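Local coordinates for hypothetic aldehyde deformylating oxygenase (Sulfolobus tokodaii, PDB 5V4T), which is probably an iron-dependent oxidoreductase of the ferritin-like family, with aldehyde deformylating oxygenase activity, at residues V54-E59 with E145-S150. Numbering follows the deposited sequence.
Sequences VIEEIE and EARHVS. With FE (Fe (III) ion), chain C.
Two hydrogen bonds grip OE2 of E56, one from NH2 of R147 across the contact and one from NE2 of Q52 a turn earlier on its own helix. The other oxygen, E56 OE1, takes the NE2-H of H148 at 2.7 Å and a weak bond from Y49. This is the iron-binding core of a ferritin-like helical bundle, where segments 54-59 of helix 49-67 and 145-150 of helix 132-155 run roughly antiparallel, their axes 11.3 Å apart at closest approach. H148 shows its two nitrogens to two partners: ND1 binds the iron at 2.2 Å, and NE2 points at E56. That second bond is well made, with OE1 lying in the ring plane and offering its anti lone pair, so the imidazole's rotation is fixed from behind. The carboxylate's negative charge would be expected to polarise the ring and make ND1 a stronger ligand. R147 comes to OE2 from above the carboxylate plane, NH2 to OE2 2.9 Å, in a salt bridge; D144 shares the same NH2, and Y49 meets NE. E56 reaches this spot with its chain extended beyond CG, whereas E57 next to it bends at chi2 (-67°) to bring its tip round to the metal. An alanine in place of E56 would probably leave H148 less firmly oriented at the iron and take from R147 its salt-bridge partner on this helix. Around the ion, E57 binds through OE2 alone, at 2.0 Å, while E145 chelates with both oxygens, the two carboxylate planes turned 61° apart. E111 of helix 98-128 and water 2 also bind the iron. The water sits 2.1 Å from the iron and donates to the non-binding oxygen, OE1 of E57, 2.9 Å from the water oxygen.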
ATOM      1  N   VAL A  54       7.166   2.296 -11.615  1.00 13.71           N
ATOM      2  CA  VAL A  54       8.027   3.053 -10.720  1.00 16.10           C
ATOM      3  C   VAL A  54       7.726   4.545 -10.788  1.00 14.34           C
ATOM      4  O   VAL A  54       7.701   5.225  -9.757  1.00 14.52           O
ATOM      5  CB  VAL A  54       9.515   2.793 -11.117  1.00 19.42           C
ATOM      6  CG1 VAL A  54      10.449   3.901 -10.591  1.00 24.10           C
ATOM      7  CG2 VAL A  54       9.918   1.433 -10.631  1.00 20.15           C
ATOM      8  N   ILE A  55       7.505   5.070 -11.976  1.00 14.22           N
ATOM      9  CA  ILE A  55       7.107   6.498 -12.096  1.00 16.37           C
ATOM     10  C   ILE A  55       5.804   6.765 -11.347  1.00 13.24           C
ATOM     11  O   ILE A  55       5.699   7.758 -10.647  1.00 15.60           O
ATOM     12  CB  ILE A  55       7.017   6.911 -13.561  1.00 16.27           C
ATOM     13  CG1 ILE A  55       8.475   7.021 -14.078  1.00 18.66           C
ATOM     14  CG2 ILE A  55       6.282   8.209 -13.729  1.00 18.01           C
ATOM     15  CD1 ILE A  55       8.517   6.835 -15.548  1.00 23.73           C
ATOM     16  N   GLU A  56       4.838   5.845 -11.462  1.00 15.39           N
ATOM     17  CA  GLU A  56       3.566   5.998 -10.782  1.00 14.88           C
ATOM     18  C   GLU A  56       3.729   5.960  -9.287  1.00 13.98           C
ATOM     19  O   GLU A  56       3.104   6.725  -8.572  1.00 14.19           O
ATOM     20  CB  GLU A  56       2.512   4.993 -11.249  1.00 13.88           C
ATOM     21  CG  GLU A  56       2.019   5.316 -12.631  1.00 14.61           C
ATOM     22  CD  GLU A  56       1.195   4.287 -13.296  1.00 17.64           C
ATOM     23  OE1 GLU A  56       1.257   3.088 -12.934  1.00 17.82           O
ATOM     24  OE2 GLU A  56       0.561   4.683 -14.323  1.00 17.49           O
ATOM     25  N   GLU A  57       4.610   5.117  -8.768  1.00 14.28           N
ATOM     26  CA  GLU A  57       4.837   5.097  -7.337  1.00 15.17           C
ATOM     27  C   GLU A  57       5.441   6.436  -6.840  1.00 15.60           C
ATOM     28  O   GLU A  57       5.101   6.916  -5.763  1.00 15.75           O
ATOM     29  CB  GLU A  57       5.731   3.965  -6.923  1.00 16.06           C
ATOM     30  CG  GLU A  57       5.259   2.568  -7.278  1.00 16.91           C
ATOM     31  CD  GLU A  57       3.991   2.124  -6.532  1.00 21.31           C
ATOM     32  OE1 GLU A  57       3.797   2.635  -5.441  1.00 27.77           O
ATOM     33  OE2 GLU A  57       3.299   1.217  -7.011  1.00 26.23           O
ATOM     34  N   ILE A  58       6.347   7.019  -7.612  1.00 15.24           N
ATOM     35  CA  ILE A  58       6.853   8.327  -7.303  1.00 16.12           C
ATOM     36  C   ILE A  58       5.759   9.354  -7.332  1.00 16.26           C
ATOM     37  O   ILE A  58       5.693  10.203  -6.473  1.00 17.65           O
ATOM     38  CB  ILE A  58       7.964   8.763  -8.260  1.00 16.16           C
ATOM     39  CG1 ILE A  58       9.090   7.810  -8.055  1.00 16.62           C
ATOM     40  CG2 ILE A  58       8.389  10.161  -7.953  1.00 17.08           C
ATOM     41  CD1 ILE A  58      10.180   7.893  -9.105  1.00 20.51           C
ATOM     42  N   GLU A  59       4.930   9.326  -8.344  1.00 17.16           N
ATOM     43  CA  GLU A  59       3.771  10.212  -8.347  1.00 16.83           C
ATOM     44  C   GLU A  59       2.860  10.110  -7.128  1.00 16.52           C
ATOM     45  O   GLU A  59       2.338  11.141  -6.604  1.00 14.21           O
ATOM     46  CB  GLU A  59       2.960   9.941  -9.616  1.00 18.28           C
ATOM     47  CG  GLU A  59       3.639  10.398 -10.862  1.00 19.98           C
ATOM     48  CD  GLU A  59       2.868  10.145 -12.083  1.00 22.93           C
ATOM     49  OE1 GLU A  59       2.148   9.105 -12.213  1.00 24.09           O
ATOM     50  OE2 GLU A  59       2.898  11.057 -12.938  1.00 24.65           O
ATOM     51  N   GLU A 145      -3.360   1.397  -9.045  1.00 14.51           N
ATOM     52  CA  GLU A 145      -3.040   0.179  -8.312  1.00 15.41           C
ATOM     53  C   GLU A 145      -3.649  -1.051  -8.927  1.00 15.20           C
ATOM     54  O   GLU A 145      -3.060  -2.159  -8.859  1.00 15.33           O
ATOM     55  CB  GLU A 145      -3.376   0.302  -6.825  1.00 18.15           C
ATOM     56  CG  GLU A 145      -2.449   1.274  -6.086  1.00 19.81           C
ATOM     57  CD  GLU A 145      -0.973   0.979  -6.296  1.00 24.21           C
ATOM     58  OE1 GLU A 145      -0.603  -0.217  -6.274  1.00 24.64           O
ATOM     59  OE2 GLU A 145      -0.192   1.945  -6.491  1.00 26.14           O
ATOM     60  N   ALA A 146      -4.818  -0.926  -9.542  1.00 14.96           N
ATOM     61  CA  ALA A 146      -5.397  -2.029 -10.274  1.00 16.53           C
ATOM     62  C   ALA A 146      -4.497  -2.520 -11.387  1.00 15.90           C
ATOM     63  O   ALA A 146      -4.313  -3.728 -11.569  1.00 15.73           O
ATOM     64  CB  ALA A 146      -6.782  -1.672 -10.813  1.00 17.70           C
ATOM     65  N   ARG A 147      -3.849  -1.607 -12.085  1.00 14.94           N
ATOM     66  CA  ARG A 147      -2.880  -2.003 -13.102  1.00 14.87           C
ATOM     67  C   ARG A 147      -1.620  -2.532 -12.510  1.00 14.80           C
ATOM     68  O   ARG A 147      -1.007  -3.467 -13.059  1.00 14.34           O
ATOM     69  CB  ARG A 147      -2.572  -0.822 -13.998  1.00 17.43           C
ATOM     70  CG  ARG A 147      -3.656  -0.367 -14.948  1.00 19.41           C
ATOM     71  CD  ARG A 147      -3.076   0.637 -15.985  1.00 20.23           C
ATOM     72  NE  ARG A 147      -2.381   1.801 -15.400  1.00 21.93           N
ATOM     73  CZ  ARG A 147      -2.953   2.943 -14.993  1.00 23.98           C
ATOM     74  NH1 ARG A 147      -4.248   3.119 -15.047  1.00 25.54           N
ATOM     75  NH2 ARG A 147      -2.216   3.907 -14.487  1.00 24.16           N
ATOM     76  N   HIS A 148      -1.210  -2.014 -11.361  1.00 13.28           N
ATOM     77  CA  HIS A 148      -0.038  -2.531 -10.660  1.00 12.99           C
ATOM     78  C   HIS A 148      -0.224  -4.008 -10.295  1.00 13.92           C
ATOM     79  O   HIS A 148       0.643  -4.841 -10.487  1.00 15.26           O
ATOM     80  CB  HIS A 148       0.334  -1.728  -9.438  1.00 13.02           C
ATOM     81  CG  HIS A 148       0.778  -0.321  -9.759  1.00 13.19           C
ATOM     82  ND1 HIS A 148       1.227   0.568  -8.813  1.00 15.60           N
ATOM     83  CD2 HIS A 148       0.774   0.350 -10.942  1.00 14.34           C
ATOM     84  CE1 HIS A 148       1.538   1.707  -9.399  1.00 14.29           C
ATOM     85  NE2 HIS A 148       1.261   1.609 -10.688  1.00 13.92           N
ATOM     86  N   VAL A 149      -1.362  -4.324  -9.732  1.00 13.45           N
ATOM     87  CA  VAL A 149      -1.639  -5.688  -9.367  1.00 14.36           C
ATOM     88  C   VAL A 149      -1.698  -6.632 -10.558  1.00 15.32           C
ATOM     89  O   VAL A 149      -1.100  -7.718 -10.510  1.00 15.72           O
ATOM     90  CB  VAL A 149      -2.956  -5.717  -8.541  1.00 14.92           C
ATOM     91  CG1 VAL A 149      -3.386  -7.168  -8.327  1.00 16.38           C
ATOM     92  CG2 VAL A 149      -2.747  -5.028  -7.226  1.00 15.61           C
ATOM     93  N   SER A 150      -2.319  -6.202 -11.653  1.00 14.73           N
ATOM     94  CA  SER A 150      -2.379  -6.969 -12.922  1.00 16.83           C
ATOM     95  C   SER A 150      -1.000  -7.195 -13.452  1.00 15.38           C
ATOM     96  O   SER A 150      -0.641  -8.320 -13.848  1.00 16.18           O
ATOM     97  CB  SER A 150      -3.179  -6.240 -14.019  1.00 21.56           C
ATOM     98  OG  SER A 150      -4.473  -6.135 -13.579  1.00 29.66           O
TER
HETATM   99 FE    FE C 301       1.460   0.514  -6.601  0.60 12.99          FE
HETATM  100  O   HOH W   1       1.097   3.888  -4.069  1.00 30.36           O
HETATM  101  O   HOH W   2       1.748   0.836  -4.577  1.00 27.77           O